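Local coordinates for cell division control protein 4 (Saccharomyces cerevisiae, PDB 3V7D) that recognises phosphorylated target proteins, including the CDK inhibitor SIC1, as the substrate-binding subunit of an SCF E3 ubiquitin ligase, at residues 437-440 / 445-448; 126-129 / 134-137; 405-410 / 414-419. The protein carries 1 engineered substitution. All coordinates share one frame; numbering follows the deposited sequence.

Contact 1: 437-440 / 445-448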
ATOM      1  N   TRP B 437      19.728  -2.146  13.232  1.00 29.80           N
ATOM      2  CA  TRP B 437      19.192  -3.429  13.668  1.00 29.48           C
ATOM      3  C   TRP B 437      17.775  -3.662  13.161  1.00 32.80           C
ATOM      4  O   TRP B 437      17.414  -4.775  12.792  1.00 34.77           O
ATOM      5  CB  TRP B 437      19.245  -3.554  15.193  1.00 33.55           C
ATOM      6  CG  TRP B 437      20.642  -3.496  15.741  1.00 42.50           C
ATOM      7  CD1 TRP B 437      21.132  -2.605  16.652  1.00 44.86           C
ATOM      8  CD2 TRP B 437      21.736  -4.355  15.392  1.00 40.38           C
ATOM      9  NE1 TRP B 437      22.459  -2.864  16.900  1.00 44.28           N
ATOM     10  CE2 TRP B 437      22.854  -3.930  16.136  1.00 42.29           C
ATOM     11  CE3 TRP B 437      21.876  -5.444  14.525  1.00 43.10           C
ATOM     12  CZ2 TRP B 437      24.094  -4.556  16.041  1.00 45.55           C
ATOM     13  CZ3 TRP B 437      23.110  -6.064  14.431  1.00 46.62           C
ATOM     14  CH2 TRP B 437      24.202  -5.618  15.186  1.00 41.50           C
ATOM     15  N   SER B 438      16.972  -2.607  13.136  1.00 31.47           N
ATOM     16  CA  SER B 438      15.590  -2.743  12.712  1.00 33.76           C
ATOM     17  C   SER B 438      15.056  -1.416  12.200  1.00 34.78           C
ATOM     18  O   SER B 438      15.300  -0.371  12.797  1.00 36.03           O
ATOM     19  CB  SER B 438      14.729  -3.250  13.870  1.00 37.44           C
ATOM     20  OG  SER B 438      13.415  -3.533  13.431  1.00 49.56           O
ATOM     21  N   VAL B 439      14.338  -1.463  11.083  1.00 29.09           N
ATOM     22  CA  VAL B 439      13.741  -0.265  10.515  1.00 29.57           C
ATOM     23  C   VAL B 439      12.269  -0.514  10.172  1.00 30.24           C
ATOM     24  O   VAL B 439      11.885  -1.606   9.753  1.00 32.94           O
ATOM     25  CB  VAL B 439      14.537   0.254   9.279  1.00 28.11           C
ATOM     26  CG1 VAL B 439      14.255  -0.591   8.040  1.00 26.91           C
ATOM     27  CG2 VAL B 439      14.196   1.697   9.005  1.00 26.29           C
ATOM     28  N   ASN B 440      11.447   0.506  10.378  1.00 26.40           N
ATOM     29  CA  ASN B 440      10.011   0.406  10.155  1.00 29.11           C
ATOM     30  C   ASN B 440       9.493   1.809   9.890  1.00 31.27           C
ATOM     31  O   ASN B 440       9.933   2.769  10.527  1.00 32.75           O
ATOM     32  CB  ASN B 440       9.333  -0.189  11.396  1.00 23.82           C
ATOM     33  CG  ASN B 440       7.898  -0.647  11.134  1.00 32.83           C
ATOM     34  OD1 ASN B 440       7.100   0.073  10.537  1.00 32.56           O
ATOM     35  ND2 ASN B 440       7.570  -1.856  11.591  1.00 30.33           N
ATOM     36  N   THR B 445       6.300   8.964   9.553  1.00 29.59           N
ATOM     37  CA  THR B 445       7.211   8.548  10.611  1.00 29.83           C
ATOM     38  C   THR B 445       8.055   7.347  10.220  1.00 32.17           C
ATOM     39  O   THR B 445       7.532   6.312   9.800  1.00 32.22           O
ATOM     40  CB  THR B 445       6.453   8.221  11.911  1.00 31.01           C
ATOM     41  OG1 THR B 445       5.628   9.335  12.278  1.00 33.24           O
ATOM     42  CG2 THR B 445       7.433   7.919  13.040  1.00 27.72           C
ATOM     43  N   LEU B 446       9.366   7.500  10.368  1.00 26.94           N
ATOM     44  CA  LEU B 446      10.318   6.426  10.121  1.00 26.95           C
ATOM     45  C   LEU B 446      11.094   6.164  11.413  1.00 32.05           C
ATOM     46  O   LEU B 446      11.635   7.092  12.018  1.00 36.50           O
ATOM     47  CB  LEU B 446      11.258   6.829   8.979  1.00 24.84           C
ATOM     48  CG  LEU B 446      12.603   6.124   8.766  1.00 33.63           C
ATOM     49  CD1 LEU B 446      12.417   4.666   8.443  1.00 26.68           C
ATOM     50  CD2 LEU B 446      13.388   6.804   7.646  1.00 33.73           C
ATOM     51  N   VAL B 447      11.123   4.912  11.859  1.00 30.85           N
ATOM     52  CA  VAL B 447      11.868   4.577  13.072  1.00 29.11           C
ATOM     53  C   VAL B 447      12.948   3.532  12.817  1.00 32.36           C
ATOM     54  O   VAL B 447      12.770   2.623  12.004  1.00 33.12           O
ATOM     55  CB  VAL B 447      10.951   4.114  14.233  1.00 28.08           C
ATOM     56  CG1 VAL B 447       9.927   5.191  14.566  1.00 30.22           C
ATOM     57  CG2 VAL B 447      10.263   2.789  13.904  1.00 30.19           C
ATOM     58  N   ALA B 448      14.069   3.666  13.519  1.00 32.22           N
ATOM     59  CA  ALA B 448      15.163   2.708  13.391  1.00 30.10           C
ATOM     60  C   ALA B 448      15.896   2.468  14.705  1.00 32.88           C
ATOM     61  O   ALA B 448      16.284   3.409  15.402  1.00 35.30           O
ATOM     62  CB  ALA B 448      16.141   3.146  12.306  1.00 23.33           C
TER
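V439 and L446 cross at a slant on one face of an antiparallel strand pair. The touching atoms are V439 CG2 and L446 CD1, 3.5 Å apart. V439 holds CG1 between its own backbone N and carbonyl carbon, with chi1 at 77°. This leaves CG2 beside the carbonyl carbon, where it leans over the second strand. The same methyl meets A448 CB at 4.1 Å. A448 lies directly opposite V439, in a non-hydrogen-bonded pair. These three side chains share a face, and F414 of the preceding blade packs on all three.

N440 and V447 point to the other face. Across this face N440 CB lies 4.0 Å from V447 CG2. Side chains of strand 125-131, L128 and F130, pack against N440 from that side. The backbones of this pair bond twice. N440 N donates a hydrogen bond to V447 O at 3.0 Å, and V447 N donates one to N440 O at 2.8 Å. The second bond is the straighter, with 172° at the hydrogen. A CA-H...O contact continues the ladder, from A448 CA to S438 O at 3.1 Å. On the side away from 445-448, V439 N bonds to T398 OG1 of the preceding blade.

Before V439 the regular pairing breaks. W437 and S438 both face A449, which makes a classic beta bulge. W437 turns its indole away from 445-448. NE1 makes a weak hydrogen bond to S123 O, and the side chain packs on a polar side chain of the bound peptide. The segments belong to the hairpin 435-442/445-452, two strands of a four-stranded blade. Strand 113-118, the first of the propeller, supplies one edge strand, next to 455-462; this ring closure is typical of WD40 propellers.

Contact 2: 126-129 / 134-137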
ATOM      1  N   THR B 126      17.043  -6.766  19.055  1.00 37.74           N
ATOM      2  CA  THR B 126      16.678  -8.010  18.379  1.00 40.30           C
ATOM      3  C   THR B 126      15.337  -7.947  17.662  1.00 41.34           C
ATOM      4  O   THR B 126      15.090  -8.708  16.732  1.00 44.18           O
ATOM      5  CB  THR B 126      16.636  -9.189  19.364  1.00 45.36           C
ATOM      6  OG1 THR B 126      15.621  -8.951  20.348  1.00 48.27           O
ATOM      7  CG2 THR B 126      17.984  -9.353  20.048  1.00 42.66           C
ATOM      8  N   CYS B 127      14.464  -7.053  18.104  1.00 40.31           N
ATOM      9  CA  CYS B 127      13.138  -6.960  17.510  1.00 38.91           C
ATOM     10  C   CYS B 127      12.497  -5.606  17.759  1.00 38.23           C
ATOM     11  O   CYS B 127      12.779  -4.940  18.756  1.00 39.92           O
ATOM     12  CB  CYS B 127      12.234  -8.091  18.009  1.00 41.25           C
ATOM     13  SG  CYS B 127      12.228  -8.331  19.807  1.00 52.27           S
ATOM     14  N   LEU B 128      11.640  -5.205  16.827  1.00 39.82           N
ATOM     15  CA  LEU B 128      10.968  -3.916  16.887  1.00 39.17           C
ATOM     16  C   LEU B 128       9.569  -4.027  16.305  1.00 38.72           C
ATOM     17  O   LEU B 128       9.369  -4.636  15.255  1.00 34.86           O
ATOM     18  CB  LEU B 128      11.768  -2.856  16.123  1.00 31.39           C
ATOM     19  CG  LEU B 128      11.282  -1.401  16.165  1.00 34.65           C
ATOM     20  CD1 LEU B 128      12.462  -0.444  16.093  1.00 36.80           C
ATOM     21  CD2 LEU B 128      10.300  -1.096  15.039  1.00 29.54           C
ATOM     22  N   GLN B 129       8.608  -3.435  17.005  1.00 40.57           N
ATOM     23  CA  GLN B 129       7.256  -3.275  16.493  1.00 38.38           C
ATOM     24  C   GLN B 129       6.953  -1.790  16.432  1.00 38.99           C
ATOM     25  O   GLN B 129       7.399  -1.023  17.287  1.00 38.19           O
ATOM     26  CB  GLN B 129       6.243  -3.966  17.405  1.00 42.94           C
ATOM     27  CG  GLN B 129       6.242  -5.480  17.322  1.00 44.60           C
ATOM     28  CD  GLN B 129       5.614  -5.992  16.039  1.00 47.30           C
ATOM     29  OE1 GLN B 129       4.401  -6.209  15.973  1.00 52.27           O
ATOM     30  NE2 GLN B 129       6.435  -6.186  15.011  1.00 37.05           N
ATOM     31  N   TYR B 134       2.921   3.567  19.079  1.00 40.12           N
ATOM     32  CA  TYR B 134       3.929   2.973  19.947  1.00 35.63           C
ATOM     33  C   TYR B 134       5.106   2.480  19.125  1.00 37.30           C
ATOM     34  O   TYR B 134       4.931   1.923  18.041  1.00 36.29           O
ATOM     35  CB  TYR B 134       3.371   1.777  20.713  1.00 31.68           C
ATOM     36  CG  TYR B 134       2.343   2.090  21.769  1.00 37.73           C
ATOM     37  CD1 TYR B 134       2.632   2.958  22.815  1.00 41.02           C
ATOM     38  CD2 TYR B 134       1.097   1.476  21.749  1.00 38.47           C
ATOM     39  CE1 TYR B 134       1.693   3.232  23.796  1.00 43.24           C
ATOM     40  CE2 TYR B 134       0.152   1.741  22.721  1.00 42.17           C
ATOM     41  CZ  TYR B 134       0.454   2.618  23.742  1.00 47.38           C
ATOM     42  OH  TYR B 134      -0.491   2.878  24.710  1.00 47.92           O
ATOM     43  N   VAL B 135       6.310   2.683  19.647  1.00 38.95           N
ATOM     44  CA  VAL B 135       7.474   1.976  19.142  1.00 34.06           C
ATOM     45  C   VAL B 135       7.926   1.061  20.260  1.00 33.75           C
ATOM     46  O   VAL B 135       8.103   1.497  21.400  1.00 37.59           O
ATOM     47  CB  VAL B 135       8.626   2.914  18.742  1.00 37.42           C
ATOM     48  CG1 VAL B 135       9.745   2.111  18.080  1.00 33.60           C
ATOM     49  CG2 VAL B 135       8.127   3.998  17.806  1.00 38.81           C
ATOM     50  N   ILE B 136       8.084  -0.217  19.941  1.00 36.68           N
ATOM     51  CA  ILE B 136       8.388  -1.219  20.952  1.00 37.76           C
ATOM     52  C   ILE B 136       9.597  -2.040  20.529  1.00 36.00           C
ATOM     53  O   ILE B 136       9.640  -2.566  19.418  1.00 33.94           O
ATOM     54  CB  ILE B 136       7.179  -2.143  21.190  1.00 42.56           C
ATOM     55  CG1 ILE B 136       5.918  -1.312  21.437  1.00 44.01           C
ATOM     56  CG2 ILE B 136       7.439  -3.079  22.358  1.00 41.09           C
ATOM     57  CD1 ILE B 136       4.637  -2.100  21.349  1.00 52.08           C
ATOM     58  N   THR B 137      10.584  -2.138  21.416  1.00 35.25           N
ATOM     59  CA  THR B 137      11.825  -2.835  21.103  1.00 37.33           C
ATOM     60  C   THR B 137      12.184  -3.874  22.156  1.00 43.46           C
ATOM     61  O   THR B 137      11.893  -3.705  23.340  1.00 43.84           O
ATOM     62  CB  THR B 137      13.010  -1.857  20.986  1.00 33.75           C
ATOM     63  OG1 THR B 137      13.053  -1.029  22.153  1.00 34.12           O
ATOM     64  CG2 THR B 137      12.873  -0.980  19.744  1.00 31.07           C
TER
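Y134 meets 126-129 through its backbone, beside Q129. The phenol ring of Y134 turns from 126-129 and packs on V146 and Y170. V135 comes next and turns to the other side. Its CG1 lies anti to the backbone N and reaches L128 CD1 at 4.2 Å. V135 CA also makes a CA-H...O contact with Q129 O at 3.5 Å. V447, from the adjoining blade, touches both V135 and L128.

I136 pairs with Q129 by two backbone hydrogen bonds. I136 N gives to Q129 O at 2.9 Å, and I136 O receives from Q129 N at 2.8 Å. This is the hairpin of the first two strands in the WD 1 repeat, one blade of the beta propeller. The Q129 side chain turns from I136 and bends at chi2 (-74°). Its NE2 turns back to L128 O in a weak hydrogen bond of 3.3 Å. Its OE1 accepts from Y170 N on the next blade, so both ends of the amide have a partner.

T137 and L128 run alongside each other on one face. The methyl does the touching, with T137 CG2 3.7 Å from L128 CD1. The hydroxyl OG1 bonds to H120 NE2, a Thr-His pair of the kind found in WD40 repeats. T137 CA approaches C127 O at 3.3 Å. Just past T137, G138 faces both T126 and C127 in a classic beta bulge.

Contact 3: 405-410 / 414-419; sequences ILVSGS and FNIYNL
The strands 405-410 and 414-418 run antiparallel, 4.7 Å apart at their closest and at 164°, with four backbone hydrogen bonds between them. L406 and Y417 bond both ways, and so do S408 and N415. The Y417 N to L406 O bond is the shortest, at 2.7 Å.

V407, I416 and F414 share one face. V407 and I416 are neighbours on the face, with V407 CG2 4.0 Å from I416 CG1. The other V407 methyl, CG1, meets F414 CZ at 3.7 Å. The two side chains cross here, and F414 gets there with its ring anti to the backbone N (chi1 -177°). I405 and V407 on this face also pack on W105 of helix 87-106.

L406, S408 and Y417 point to the other face. L406 CD2 touches Y417 CD1 at 3.6 Å, the side chains lying alongside each other. L419, just past the strand end, folds back so that its CD2 meets L406 CB at 3.7 Å. S408 OG lies in the plane of the Y417 ring, at its edge, 3.2 Å from CE1. The ring of Y388 also meets that of Y417.

The buried S408 hydroxyl bonds to H390 NE2, while S410 OG bonds to H390 ND1. One imidazole is thus gripped at both nitrogens by serines of the same strand, which should fix its rotation. This resembles the Ser-His pairing of WD40 repeats, with Y417 probably taking the place of the usual tryptophan. Backbone bonds thus satisfy the strand amides of L406, S408, N415 and Y417, while H390 takes up the buried hydroxyls of S408 and S410.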
ATOM      1  N   ILE B 405       8.225   3.511  -1.313  1.00 30.58           N
ATOM      2  CA  ILE B 405       9.496   3.729  -0.637  1.00 26.20           C
ATOM      3  C   ILE B 405      10.136   2.429  -0.159  1.00 29.41           C
ATOM      4  O   ILE B 405       9.456   1.554   0.371  1.00 26.91           O
ATOM      5  CB  ILE B 405       9.310   4.662   0.587  1.00 32.04           C
ATOM      6  CG1 ILE B 405       9.002   6.092   0.137  1.00 31.43           C
ATOM      7  CG2 ILE B 405      10.548   4.665   1.473  1.00 29.53           C
ATOM      8  CD1 ILE B 405      10.217   6.830  -0.391  1.00 34.53           C
ATOM      9  N   LEU B 406      11.447   2.312  -0.359  1.00 33.99           N
ATOM     10  CA  LEU B 406      12.248   1.276   0.282  1.00 31.87           C
ATOM     11  C   LEU B 406      13.270   1.932   1.214  1.00 34.00           C
ATOM     12  O   LEU B 406      13.978   2.859   0.816  1.00 32.53           O
ATOM     13  CB  LEU B 406      12.975   0.426  -0.762  1.00 27.97           C
ATOM     14  CG  LEU B 406      14.085  -0.514  -0.270  1.00 28.73           C
ATOM     15  CD1 LEU B 406      13.512  -1.656   0.551  1.00 27.61           C
ATOM     16  CD2 LEU B 406      14.943  -1.056  -1.430  1.00 21.81           C
ATOM     17  N   VAL B 407      13.330   1.462   2.456  1.00 27.86           N
ATOM     18  CA  VAL B 407      14.375   1.878   3.378  1.00 31.59           C
ATOM     19  C   VAL B 407      15.138   0.630   3.805  1.00 31.56           C
ATOM     20  O   VAL B 407      14.533  -0.331   4.260  1.00 29.38           O
ATOM     21  CB  VAL B 407      13.803   2.577   4.631  1.00 32.29           C
ATOM     22  CG1 VAL B 407      14.928   2.950   5.585  1.00 35.27           C
ATOM     23  CG2 VAL B 407      13.010   3.812   4.244  1.00 25.81           C
ATOM     24  N   SER B 408      16.458   0.635   3.648  1.00 30.88           N
ATOM     25  CA  SER B 408      17.258  -0.551   3.971  1.00 27.51           C
ATOM     26  C   SER B 408      18.444  -0.218   4.870  1.00 32.12           C
ATOM     27  O   SER B 408      18.943   0.907   4.871  1.00 35.87           O
ATOM     28  CB  SER B 408      17.741  -1.239   2.693  1.00 27.44           C
ATOM     29  OG  SER B 408      18.408  -0.323   1.838  1.00 26.10           O
ATOM     30  N   GLY B 409      18.892  -1.202   5.637  1.00 34.78           N
ATOM     31  CA  GLY B 409      19.980  -0.985   6.567  1.00 35.72           C
ATOM     32  C   GLY B 409      20.999  -2.107   6.614  1.00 34.49           C
ATOM     33  O   GLY B 409      20.677  -3.289   6.445  1.00 31.49           O
ATOM     34  N   SER B 410      22.246  -1.721   6.844  1.00 30.29           N
ATOM     35  CA  SER B 410      23.328  -2.673   7.061  1.00 29.14           C
ATOM     36  C   SER B 410      24.459  -1.915   7.734  1.00 35.15           C
ATOM     37  O   SER B 410      24.321  -0.727   8.023  1.00 36.61           O
ATOM     38  CB  SER B 410      23.812  -3.265   5.740  1.00 28.99           C
ATOM     39  OG  SER B 410      24.445  -2.282   4.941  1.00 32.10           O
ATOM     40  N   PHE B 414      22.474   3.278   5.736  1.00 29.68           N
ATOM     41  CA  PHE B 414      21.047   3.468   5.927  1.00 30.16           C
ATOM     42  C   PHE B 414      20.554   4.217   4.695  1.00 30.80           C
ATOM     43  O   PHE B 414      20.870   5.392   4.507  1.00 32.95           O
ATOM     44  CB  PHE B 414      20.797   4.269   7.206  1.00 32.72           C
ATOM     45  CG  PHE B 414      19.341   4.471   7.534  1.00 34.56           C
ATOM     46  CD1 PHE B 414      18.605   3.465   8.138  1.00 34.90           C
ATOM     47  CD2 PHE B 414      18.719   5.683   7.267  1.00 31.79           C
ATOM     48  CE1 PHE B 414      17.269   3.652   8.454  1.00 34.66           C
ATOM     49  CE2 PHE B 414      17.380   5.879   7.578  1.00 32.01           C
ATOM     50  CZ  PHE B 414      16.655   4.861   8.175  1.00 29.98           C
ATOM     51  N   ASN B 415      19.804   3.521   3.845  1.00 32.51           N
ATOM     52  CA  ASN B 415      19.405   4.060   2.546  1.00 30.67           C
ATOM     53  C   ASN B 415      17.891   4.183   2.352  1.00 28.90           C
ATOM     54  O   ASN B 415      17.125   3.316   2.765  1.00 26.59           O
ATOM     55  CB  ASN B 415      19.990   3.206   1.420  1.00 28.65           C
ATOM     56  CG  ASN B 415      21.505   3.149   1.458  1.00 30.94           C
ATOM     57  OD1 ASN B 415      22.172   4.177   1.551  1.00 31.11           O
ATOM     58  ND2 ASN B 415      22.056   1.942   1.399  1.00 30.81           N
ATOM     59  N   ILE B 416      17.480   5.265   1.702  1.00 33.97           N
ATOM     60  CA  ILE B 416      16.083   5.483   1.362  1.00 27.75           C
ATOM     61  C   ILE B 416      15.970   5.561  -0.159  1.00 30.96           C
ATOM     62  O   ILE B 416      16.597   6.421  -0.790  1.00 30.95           O
ATOM     63  CB  ILE B 416      15.550   6.782   2.009  1.00 25.29           C
ATOM     64  CG1 ILE B 416      15.714   6.723   3.529  1.00 26.17           C
ATOM     65  CG2 ILE B 416      14.086   7.020   1.639  1.00 23.13           C
ATOM     66  CD1 ILE B 416      15.246   7.971   4.248  1.00 27.78           C
ATOM     67  N   TYR B 417      15.195   4.653  -0.749  1.00 25.34           N
ATOM     68  CA  TYR B 417      15.045   4.614  -2.206  1.00 29.77           C
ATOM     69  C   TYR B 417      13.644   4.999  -2.689  1.00 33.18           C
ATOM     70  O   TYR B 417      12.638   4.563  -2.130  1.00 30.55           O
ATOM     71  CB  TYR B 417      15.369   3.223  -2.753  1.00 32.17           C
ATOM     72  CG  TYR B 417      16.725   2.663  -2.387  1.00 34.10           C
ATOM     73  CD1 TYR B 417      16.902   1.919  -1.223  1.00 28.18           C
ATOM     74  CD2 TYR B 417      17.821   2.846  -3.220  1.00 29.58           C
ATOM     75  CE1 TYR B 417      18.137   1.389  -0.892  1.00 28.06           C
ATOM     76  CE2 TYR B 417      19.061   2.322  -2.896  1.00 28.61           C
ATOM     77  CZ  TYR B 417      19.214   1.595  -1.734  1.00 30.96           C
ATOM     78  OH  TYR B 417      20.450   1.072  -1.418  1.00 35.20           O
ATOM     79  N   ASN B 418      13.598   5.808  -3.742  1.00 33.17           N
ATOM     80  CA  ASN B 418      12.367   6.091  -4.471  1.00 26.36           C
ATOM     81  C   ASN B 418      12.085   4.937  -5.426  1.00 31.93           C
ATOM     82  O   ASN B 418      12.795   4.764  -6.415  1.00 35.90           O
ATOM     83  CB  ASN B 418      12.535   7.394  -5.259  1.00 26.48           C
ATOM     84  CG  ASN B 418      11.280   7.808  -6.023  1.00 30.47           C
ATOM     85  OD1 ASN B 418      10.457   6.978  -6.421  1.00 29.90           O
ATOM     86  ND2 ASN B 418      11.144   9.109  -6.246  1.00 26.10           N
ATOM     87  N   LEU B 419      11.048   4.154  -5.140  1.00 27.23           N
ATOM     88  CA  LEU B 419      10.746   2.981  -5.958  1.00 29.71           C
ATOM     89  C   LEU B 419      10.108   3.318  -7.307  1.00 35.34           C
ATOM     90  O   LEU B 419      10.087   2.480  -8.207  1.00 33.80           O
ATOM     91  CB  LEU B 419       9.876   1.983  -5.190  1.00 30.72           C
ATOM     92  CG  LEU B 419      10.541   1.328  -3.977  1.00 32.27           C
ATOM     93  CD1 LEU B 419       9.650   0.234  -3.408  1.00 25.73           C
ATOM     94  CD2 LEU B 419      11.918   0.776  -4.341  1.00 27.72           C
TER

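How the contacts relate
The contacts are hairpins in three successive blades of the eight-bladed WD40 propeller. Along the chain the order is contact 2, contact 3, contact 1. Around the ring, contact 1 lies between the others. Its centre is about 9 Å from that of contact 2 and about 11 Å from that of contact 3. Contact 1 touches both: S438, N440 and V447 meet L128 and V135, while V439 and L446 meet V407, F414 and I416. The centres of contacts 2 and 3 are about 19 Å apart, and the two do not touch. The blade of contact 1, completed by strand 113-118, therefore joins WD 7 to WD 1 and closes the substrate-recognition domain.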